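Local coordinates for flavohemoglobin (Malassezia yamatoensis, PDB 6O0A), which carries heme and FAD and probably detoxifies nitric oxide as a flavohemoglobin, passing electrons from a nicotinamide nucleotide through the flavin to the heme, at residues Gln165-Val170 against Ala198-Lys203; Val170-Lys175 against Pro193-Ala198. All coordinates share one frame; numbering follows the deposited sequence. Where two conformers were deposited one is given.

In the fold
Both contacts lie where the helical heme-binding globin domain gives way to the FAD-binding barrel. In contact 1 the linker after helix 137-163 (165-170) meets the loop 198-203; in contact 2 the start of strand 171-181 meets the end of strand 186-193 and the loop that follows. Contact 2 is nested in the chain loop that contact 1 closes. The two share Val170 and Ala198, and their centres are about 10 Å apart. Side chains join them directly: Met199 SD lies 3.6 Å from Pro193 CG, and Ile169 CG1 lies 3.7 Å from Thr197 CG2. The atoms meeting in both contacts are protein and, in contact 2, one bridging water.

Contact 1: residues Gln165-Val170 against Ala198-Lys203; sequences QANNIV and AMTPGK
The two flat amides of Gln165 and Asn167 meet the loop 198-203 in different ways. Asn167 ND2 donates to Ala198 O at 2.8 Å within the plane of its own amide (4° out of it), in a nearly straight bond lying almost on the line of the Ala198 C=O. The amide of Gln165 is approached over its plane instead, since Thr200 OG1 donates to Gln165 OE1 at 2.7 Å from 45° above the carbonyl plane. The bend at chi2 (-52°) brings OE1 to the Thr200 hydroxyl, the two side chains crossing at about a right angle. Thr200 OG1 also accepts from Ala166 N (2.9 Å), so this hydroxyl of a buried residue both gives and receives. Ala166 CB lies 3.6 Å from Met199 O, and its apolar contact is with Ala198 CB. Asn167 OD1 accepts from Ile169 N, closing an Asx turn that helps fix the amide's rotation, and takes a further bond from Asn263 ND2. Gln165 NE2 reaches back to Leu161 O in helix 137-163, while Thr200 O accepts from Arg234. The contact thus ties the linker leading from the globin part into strand 171-181 of the FAD-binding barrel to the loop between strands 186-193 and 207-213.

Contact 2: residues Val170-Lys175 against Pro193-Ala198; sequences VRAKFK and PADNTA
Phe174 and Pro193 lie side by side and point the same way, the proline set against one face of the phenyl ring. Pro193 CA stands 4.0 Å from the ring centroid and 21° off the ring normal, which fits a CH-pi contact, offset toward the rim. Pro193 CD adds an apolar contact at 3.7 Å to Phe174 CE2. With CG anti to its carbonyl carbon (chi1 -80°), Phe174 brings its ring back to the proline although its CB leaves the backbone away from the loop. These residues form an antiparallel, non-hydrogen-bonded pair, and flanking it Ala194 N donates to Lys173 O at 2.8 Å.

At the same residue, the Lys173 N-H goes to Asp195 OD2, a side-chain oxygen, rather than to a backbone carbonyl of the loop. It meets OD2 at 3.0 Å, from 48° above the carboxylate plane. OD1 accepts from Thr197 N on the anti side, tilted out of the carboxylate plane, making an Asx turn. A water donates to both Asp195 OD1 and Lys173 O, bridging the turn to the strand. Ala172 CB nestles against Thr197 CB at 3.8 Å. Backbone hydrogen bonds between Ala172 and Ile261 and between Phe174 and Leu259 join the strand to strand 258-262.

Both carboxylate oxygens thus accept backbone N-H groups, one from the strand and one from the turn. This grip restrains rotation of the carboxylate and would probably favour its ionised form, while the ring-proline packing adds apolar contact where strand 186-193 ends.

Contact 1: residues Gln165-Val170 against Ala198-Lys203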
# COMPACT_ATOMS: atom_id res chain seq x y z
N GLN A 165 12.65 -8.07 -11.89
CA GLN A 165 13.29 -6.76 -11.95
C GLN A 165 14.39 -6.71 -13.01
O GLN A 165 15.00 -7.72 -13.38
CB GLN A 165 13.90 -6.40 -10.60
CG GLN A 165 12.89 -6.41 -9.49
CD GLN A 165 11.69 -5.58 -9.84
OE1 GLN A 165 11.82 -4.39 -10.15
NE2 GLN A 165 10.52 -6.19 -9.83
N ALA A 166 14.66 -5.49 -13.47
CA ALA A 166 15.70 -5.21 -14.45
C ALA A 166 17.07 -5.05 -13.82
O ALA A 166 18.04 -4.77 -14.53
CB ALA A 166 15.34 -3.94 -15.23
N ASN A 167 17.18 -5.23 -12.50
CA ASN A 167 18.43 -5.03 -11.79
C ASN A 167 18.47 -6.02 -10.63
O ASN A 167 17.51 -6.74 -10.38
CB ASN A 167 18.56 -3.60 -11.29
CG ASN A 167 17.42 -3.21 -10.39
OD1 ASN A 167 17.21 -3.83 -9.34
ND2 ASN A 167 16.65 -2.19 -10.79
N ASN A 168 19.60 -6.04 -9.93
CA ASN A 168 19.81 -6.97 -8.83
C ASN A 168 19.97 -6.25 -7.49
O ASN A 168 20.63 -6.76 -6.59
CB ASN A 168 21.02 -7.86 -9.10
CG ASN A 168 22.31 -7.07 -9.15
OD1 ASN A 168 22.31 -5.85 -9.25
ND2 ASN A 168 23.44 -7.78 -9.08
N ILE A 169 19.39 -5.06 -7.36
CA ILE A 169 19.49 -4.29 -6.13
C ILE A 169 18.09 -4.14 -5.54
O ILE A 169 17.11 -4.55 -6.15
CB ILE A 169 20.18 -2.92 -6.35
CG1 ILE A 169 19.59 -2.14 -7.53
CG2 ILE A 169 21.68 -3.16 -6.59
CD1 ILE A 169 18.21 -1.51 -7.32
N VAL A 170 18.02 -3.57 -4.34
CA VAL A 170 16.72 -3.26 -3.75
C VAL A 170 16.42 -1.76 -3.76
O VAL A 170 15.24 -1.39 -3.66
CB VAL A 170 16.55 -3.84 -2.33
CG1 VAL A 170 16.57 -5.37 -2.39
CG2 VAL A 170 17.61 -3.32 -1.39
N ALA A 198 19.89 -0.16 -13.95
CA ALA A 198 18.78 -0.17 -14.90
C ALA A 198 17.44 -0.10 -14.16
O ALA A 198 17.27 -0.72 -13.11
CB ALA A 198 18.84 -1.43 -15.77
N MET A 199 16.49 0.66 -14.72
CA MET A 199 15.17 0.82 -14.13
C MET A 199 14.23 -0.29 -14.60
O MET A 199 14.17 -0.59 -15.80
CB MET A 199 14.57 2.18 -14.49
CG MET A 199 15.28 3.37 -13.86
SD MET A 199 14.69 4.93 -14.53
CE MET A 199 12.95 4.84 -14.11
N THR A 200 13.51 -0.88 -13.65
CA THR A 200 12.39 -1.75 -14.00
C THR A 200 11.22 -0.90 -14.48
O THR A 200 10.89 0.09 -13.82
CB THR A 200 11.96 -2.56 -12.77
OG1 THR A 200 13.07 -3.34 -12.31
CG2 THR A 200 10.83 -3.51 -13.14
N PRO A 201 10.59 -1.24 -15.60
CA PRO A 201 9.41 -0.49 -16.03
C PRO A 201 8.28 -0.64 -15.03
O PRO A 201 7.95 -1.74 -14.59
CB PRO A 201 9.05 -1.13 -17.38
CG PRO A 201 10.30 -1.79 -17.84
CD PRO A 201 11.00 -2.25 -16.58
N GLY A 202 7.69 0.49 -14.65
CA GLY A 202 6.55 0.47 -13.76
C GLY A 202 5.25 0.21 -14.49
O GLY A 202 5.12 0.47 -15.69
N LYS A 203 4.29 -0.34 -13.76
CA LYS A 203 2.93 -0.54 -14.25
C LYS A 203 2.03 0.49 -13.58
O LYS A 203 2.23 0.85 -12.42
CB LYS A 203 2.43 -1.95 -13.95
CG LYS A 203 3.33 -3.05 -14.53
CD LYS A 203 2.70 -4.43 -14.42
CE LYS A 203 2.38 -4.79 -12.99
NZ LYS A 203 2.08 -6.25 -12.82

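Contact 2: residues Val170-Lys175 against Pro193-Ala198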
# COMPACT_ATOMS: atom_id res chain seq x y z
N VAL A 170 18.02 -3.57 -4.34
CA VAL A 170 16.72 -3.26 -3.75
C VAL A 170 16.42 -1.76 -3.76
O VAL A 170 15.24 -1.39 -3.66
CB VAL A 170 16.55 -3.84 -2.33
CG1 VAL A 170 16.57 -5.37 -2.39
CG2 VAL A 170 17.61 -3.32 -1.39
N ARG A 171 17.43 -0.90 -3.86
CA ARG A 171 17.21 0.52 -4.09
C ARG A 171 18.45 1.10 -4.75
O ARG A 171 19.55 0.54 -4.64
CB ARG A 171 16.87 1.26 -2.79
CG ARG A 171 17.83 1.00 -1.64
CD ARG A 171 17.27 1.64 -0.38
NE ARG A 171 18.09 1.39 0.80
CZ ARG A 171 17.88 0.40 1.66
NH1 ARG A 171 18.66 0.26 2.71
NH2 ARG A 171 16.88 -0.45 1.46
N ALA A 172 18.25 2.21 -5.46
CA ALA A 172 19.32 2.82 -6.24
C ALA A 172 19.21 4.34 -6.11
O ALA A 172 18.16 4.88 -5.78
CB ALA A 172 19.26 2.40 -7.71
N LYS A 173 20.32 5.02 -6.41
CA LYS A 173 20.39 6.46 -6.19
C LYS A 173 19.72 7.22 -7.33
O LYS A 173 19.96 6.93 -8.50
CB LYS A 173 21.86 6.90 -6.07
CG LYS A 173 22.05 8.21 -5.32
CD LYS A 173 21.69 8.08 -3.84
CE LYS A 173 22.82 7.46 -3.03
NZ LYS A 173 22.52 7.48 -1.57
N PHE A 174 18.88 8.19 -6.96
CA PHE A 174 18.22 9.08 -7.91
C PHE A 174 18.49 10.53 -7.55
O PHE A 174 18.73 10.86 -6.39
CB PHE A 174 16.69 8.84 -7.94
CG PHE A 174 16.28 7.66 -8.77
CD1 PHE A 174 16.55 6.37 -8.35
CD2 PHE A 174 15.62 7.84 -9.98
CE1 PHE A 174 16.18 5.27 -9.11
CE2 PHE A 174 15.24 6.74 -10.76
CZ PHE A 174 15.52 5.45 -10.31
N LYS A 175 18.44 11.39 -8.56
CA LYS A 175 18.60 12.82 -8.39
C LYS A 175 17.27 13.52 -8.62
O LYS A 175 16.52 13.18 -9.55
CB LYS A 175 19.67 13.35 -9.35
CG LYS A 175 19.82 14.87 -9.38
CD LYS A 175 20.34 15.33 -10.74
CE LYS A 175 21.70 15.98 -10.64
NZ LYS A 175 22.13 16.55 -11.96
N PRO A 193 17.76 8.65 -12.57
CA PRO A 193 18.86 7.88 -11.96
C PRO A 193 20.12 8.71 -11.82
O PRO A 193 20.48 9.50 -12.70
CB PRO A 193 19.07 6.72 -12.94
CG PRO A 193 17.77 6.55 -13.60
CD PRO A 193 17.16 7.94 -13.71
N ALA A 194 20.79 8.52 -10.69
CA ALA A 194 22.09 9.12 -10.41
C ALA A 194 23.17 8.07 -10.30
O ALA A 194 24.29 8.37 -9.88
CB ALA A 194 22.03 9.95 -9.12
N ASP A 195 22.86 6.81 -10.62
CA ASP A 195 23.88 5.81 -10.83
C ASP A 195 23.47 5.03 -12.08
O ASP A 195 22.55 5.42 -12.80
CB ASP A 195 24.12 4.98 -9.56
CG ASP A 195 22.90 4.19 -9.10
OD1 ASP A 195 22.13 3.72 -9.95
OD2 ASP A 195 22.74 4.02 -7.86
N ASN A 196 24.16 3.92 -12.36
CA ASN A 196 23.95 3.23 -13.62
C ASN A 196 23.00 2.04 -13.50
O ASN A 196 22.93 1.23 -14.43
CB ASN A 196 25.29 2.80 -14.20
CG ASN A 196 26.13 3.99 -14.61
OD1 ASN A 196 25.59 5.06 -14.93
ND2 ASN A 196 27.45 3.83 -14.59
N THR A 197 22.25 1.94 -12.41
CA THR A 197 21.31 0.83 -12.23
C THR A 197 20.16 0.93 -13.23
O THR A 197 19.52 1.98 -13.34
CB THR A 197 20.76 0.83 -10.80
OG1 THR A 197 21.81 0.50 -9.88
CG2 THR A 197 19.64 -0.19 -10.66
N ALA A 198 19.89 -0.16 -13.95
CA ALA A 198 18.78 -0.17 -14.90
C ALA A 198 17.44 -0.10 -14.16
O ALA A 198 17.27 -0.72 -13.11
CB ALA A 198 18.84 -1.43 -15.77
O HOH W 1 19.60 4.82 -10.28